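Local coordinates for fatty acid amide hydrolase (Candida albicans, PDB 6KVR), which probably hydrolyses monocarboxylic acid amides to the monocarboxylate and ammonium, at residues L440-T443 with R444-R448; P51-I54 with D55-I58. All coordinates share one frame; numbering follows the deposited sequence.

Interaction 1 of 2, residues L440-T443 with R444-R448; sequences LNVT and RDQLR
Arg444 swings CG away from its own N (chi1 174°) and bends at chi3 (69°), which lays its guanidinium alongside the amide of Asn441, whose own CG stands beside the backbone N. Both residues belong to one turn of the long α-helix 434-457, an i to i+3 pair. The two flat groups stack nearly parallel, 12° apart, with Asn441 OD1 over one guanidinium face and 3.9 Å from Arg444 NH1. The guanidinium edge is taken by the next residue: NE and NH2 of Arg444 both bond Asp445 OD1, in a side-on salt bridge that approaches the carboxylate from one side of its plane. This neighbour probably steadies the guanidinium's rotation. The polar ends reach outward: Ser291 bonds Asn441 OD1 and Arg444 NH1, Arg444 NH2 forms a salt bridge with Glu290 of the second subunit, and Asn441 ND2 donates to Gly288 O of that subunit, so this helix face lies at the dimer interface. Four successive i+4 to i backbone bonds, Arg444 N to Leu440 O through Leu447 N to Thr443 O, run along these two turns. On another flank Thr443 CG2 runs beside Leu447 CD1 at 3.9 Å, and Val442 CG1 rests 4.0 Å from Gln446 NE2. One water links Thr443 and Gln446, lying 2.6 Å from Thr443 OG1 and donating a longer bond of 3.3 Å to Gln446 OE1.

Interaction 2 of 2, residues P51-I54 with D55-I58; sequences PKPI and DDLI
The chain runs extended through Lys52 and Pro53 (psi 166° and 148°), then turns into helix 54-59, where Leu57 N bonds Pro53 O at 3.0 Å and Ile58 N bonds Ile54 O at 2.8 Å. Pro53 occupies the N-cap position, and its carbonyl accepts the first of these i+4 bonds. Leu57 carries most of the side-chain contact. Its CG lies beside the backbone N (chi1 -64°), which sends the two methyls back over the incoming loop. Leu57 CD1 touches Pro51 CG at 3.9 Å, the two side chains crossing at about a right angle, and the same methyl lies close to Lys52 O. Leu57 CD2 packs on the aliphatic part of Lys52, 3.8 Å from its CB. The lysine chain then bends at chi3 and chi4, so that NZ too comes near this methyl; its charge has a weak, long ion pair with Asp60, and Asp56 OD2 lies 6.9 Å from Lys52 NZ, too far for contact. Asp56 instead runs side by side with the Pro53 ring, its OD2 3.6 Å from Pro53 CD. One turn along, Ile54 CG1 and Ile58 CD1 make a looser apolar contact at 4.2 Å. Beyond the two segments, Phe62 touches both Pro51 and Leu57, while Leu226 and Leu227 lie against Leu57 and Ile58 respectively, which places these two side chains against the protein body. Together these features mark the N-terminus of a short surface helix with a proline N-cap, where Leu57 packs back on Lys52 (i to i+5) and Pro51 (i to i+6); the Lys52-Leu57 pair, N' with N4, resembles a hydrophobic staple, although the N' residue offers only the aliphatic part of a lysine.

How the interactions relate
Interaction 2 comes first along the chain, at the loop and helix 54-59 that follow helix 20-40; interaction 1 comes nearly four hundred residues later, within helix 434-457. Their centres lie 48 Å apart, on opposite sides of the chain's centre, with nearest atoms about 37 Å apart, and they share no helix; neither uses a strand of the mixed β-sheet. The side chain of Arg444 in interaction 1 is about 11 Å from that of Ile254, a predicted substrate-binding residue, whereas interaction 2 lies away from the predicted sites. Interaction 1 lies on a helix face that meets the second subunit; no other chain of the assembly touches interaction 2, which forms a helix start at the surface.

Interaction 1 of 2, residues L440-T443 with R444-R448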
# COMPACT_ATOMS: atom_id res chain seq x y z
N LEU A 440 -9.40 12.42 -6.15
CA LEU A 440 -8.48 12.87 -5.11
C LEU A 440 -7.24 11.97 -5.03
O LEU A 440 -6.13 12.46 -4.82
CB LEU A 440 -9.18 12.93 -3.75
CG LEU A 440 -10.42 13.82 -3.56
CD1 LEU A 440 -10.98 13.59 -2.16
CD2 LEU A 440 -10.12 15.31 -3.81
N ASN A 441 -7.43 10.65 -5.18
CA ASN A 441 -6.33 9.70 -5.21
C ASN A 441 -5.35 10.01 -6.35
O ASN A 441 -4.14 9.85 -6.19
CB ASN A 441 -6.86 8.26 -5.40
CG ASN A 441 -7.59 7.74 -4.18
OD1 ASN A 441 -7.47 8.27 -3.07
ND2 ASN A 441 -8.37 6.67 -4.39
N VAL A 442 -5.89 10.37 -7.52
CA VAL A 442 -5.05 10.71 -8.67
C VAL A 442 -4.18 11.92 -8.35
O VAL A 442 -2.97 11.92 -8.60
CB VAL A 442 -5.92 10.96 -9.92
CG1 VAL A 442 -5.09 11.64 -11.03
CG2 VAL A 442 -6.51 9.65 -10.45
N THR A 443 -4.80 12.97 -7.78
CA THR A 443 -4.05 14.15 -7.34
C THR A 443 -2.93 13.77 -6.37
O THR A 443 -1.80 14.26 -6.48
CB THR A 443 -5.00 15.14 -6.68
OG1 THR A 443 -5.99 15.56 -7.62
CG2 THR A 443 -4.24 16.33 -6.17
N ARG A 444 -3.24 12.91 -5.39
CA ARG A 444 -2.24 12.47 -4.42
C ARG A 444 -1.05 11.81 -5.12
O ARG A 444 0.11 12.05 -4.77
CB ARG A 444 -2.87 11.50 -3.43
CG ARG A 444 -1.90 10.85 -2.46
CD ARG A 444 -2.52 9.61 -1.85
NE ARG A 444 -2.65 8.56 -2.85
CZ ARG A 444 -3.36 7.45 -2.72
NH1 ARG A 444 -4.02 7.16 -1.61
NH2 ARG A 444 -3.40 6.59 -3.74
N ASP A 445 -1.33 10.95 -6.09
CA ASP A 445 -0.24 10.25 -6.76
C ASP A 445 0.61 11.22 -7.57
O ASP A 445 1.84 11.08 -7.62
CB ASP A 445 -0.81 9.13 -7.62
CG ASP A 445 -1.36 7.98 -6.78
OD1 ASP A 445 -1.11 7.97 -5.54
OD2 ASP A 445 -2.00 7.07 -7.36
N GLN A 446 -0.03 12.22 -8.19
CA GLN A 446 0.74 13.22 -8.94
C GLN A 446 1.64 14.04 -8.02
O GLN A 446 2.79 14.34 -8.38
CB GLN A 446 -0.20 14.14 -9.72
CG GLN A 446 -0.77 13.49 -10.96
CD GLN A 446 -1.96 14.24 -11.51
OE1 GLN A 446 -2.52 15.10 -10.84
NE2 GLN A 446 -2.32 13.95 -12.75
N LEU A 447 1.14 14.41 -6.85
CA LEU A 447 1.95 15.15 -5.88
C LEU A 447 3.12 14.32 -5.40
O LEU A 447 4.25 14.82 -5.30
CB LEU A 447 1.09 15.58 -4.70
CG LEU A 447 0.03 16.62 -5.03
CD1 LEU A 447 -1.01 16.63 -3.93
CD2 LEU A 447 0.66 18.00 -5.21
N ARG A 448 2.86 13.05 -5.07
CA ARG A 448 3.93 12.16 -4.62
C ARG A 448 5.03 12.04 -5.66
O ARG A 448 6.22 12.05 -5.31
CB ARG A 448 3.35 10.79 -4.29
CG ARG A 448 2.64 10.74 -2.96
CD ARG A 448 2.01 9.38 -2.71
NE ARG A 448 1.21 9.40 -1.48
CZ ARG A 448 0.69 8.33 -0.91
NH1 ARG A 448 0.79 7.13 -1.46
NH2 ARG A 448 0.05 8.46 0.26
O HOH W 1 -5.08 16.83 -9.70

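Interaction 2 of 2, residues P51-I54 with D55-I58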
# COMPACT_ATOMS: atom_id res chain seq x y z
N PRO A 51 2.77 23.94 44.10
CA PRO A 51 3.20 25.25 44.61
C PRO A 51 2.10 26.30 44.62
O PRO A 51 2.09 27.17 45.49
CB PRO A 51 4.36 25.63 43.67
CG PRO A 51 4.19 24.76 42.46
CD PRO A 51 3.59 23.49 42.96
N LYS A 52 1.18 26.24 43.66
CA LYS A 52 -0.05 27.02 43.64
C LYS A 52 -1.13 26.13 43.04
O LYS A 52 -0.81 25.09 42.46
CB LYS A 52 0.08 28.30 42.80
CG LYS A 52 1.26 29.21 43.09
CD LYS A 52 0.92 30.63 42.62
CE LYS A 52 2.14 31.42 42.16
NZ LYS A 52 2.89 30.69 41.10
N PRO A 53 -2.41 26.49 43.17
CA PRO A 53 -3.45 25.77 42.43
C PRO A 53 -3.09 25.65 40.96
O PRO A 53 -2.42 26.52 40.40
CB PRO A 53 -4.70 26.63 42.65
CG PRO A 53 -4.47 27.23 44.02
CD PRO A 53 -2.99 27.50 44.09
N ILE A 54 -3.53 24.55 40.33
CA ILE A 54 -3.07 24.24 38.98
C ILE A 54 -3.47 25.34 38.01
O ILE A 54 -2.70 25.72 37.12
CB ILE A 54 -3.59 22.85 38.54
CG1 ILE A 54 -3.07 22.50 37.13
CG2 ILE A 54 -5.10 22.78 38.60
CD1 ILE A 54 -1.57 22.25 37.10
N ASP A 55 -4.66 25.92 38.18
CA ASP A 55 -5.07 26.96 37.23
C ASP A 55 -4.27 28.25 37.39
O ASP A 55 -4.12 29.00 36.42
CB ASP A 55 -6.57 27.22 37.37
CG ASP A 55 -7.39 26.19 36.62
OD1 ASP A 55 -8.06 25.36 37.28
OD2 ASP A 55 -7.32 26.19 35.36
N ASP A 56 -3.74 28.52 38.58
CA ASP A 56 -2.78 29.62 38.71
C ASP A 56 -1.46 29.27 38.04
O ASP A 56 -0.83 30.13 37.40
CB ASP A 56 -2.53 29.95 40.18
CG ASP A 56 -3.74 30.55 40.83
OD1 ASP A 56 -4.52 31.23 40.12
OD2 ASP A 56 -3.92 30.32 42.04
N LEU A 57 -1.00 28.02 38.19
CA LEU A 57 0.21 27.61 37.50
C LEU A 57 0.05 27.71 36.00
O LEU A 57 1.00 28.04 35.28
CB LEU A 57 0.59 26.19 37.92
CG LEU A 57 0.95 26.04 39.41
CD1 LEU A 57 1.31 24.60 39.78
CD2 LEU A 57 2.06 27.00 39.82
N ILE A 58 -1.17 27.46 35.50
CA ILE A 58 -1.42 27.61 34.07
C ILE A 58 -1.32 29.07 33.65
O ILE A 58 -0.62 29.41 32.69
CB ILE A 58 -2.78 26.98 33.70
CG1 ILE A 58 -2.68 25.45 33.80
CG2 ILE A 58 -3.21 27.42 32.29
CD1 ILE A 58 -3.99 24.72 33.68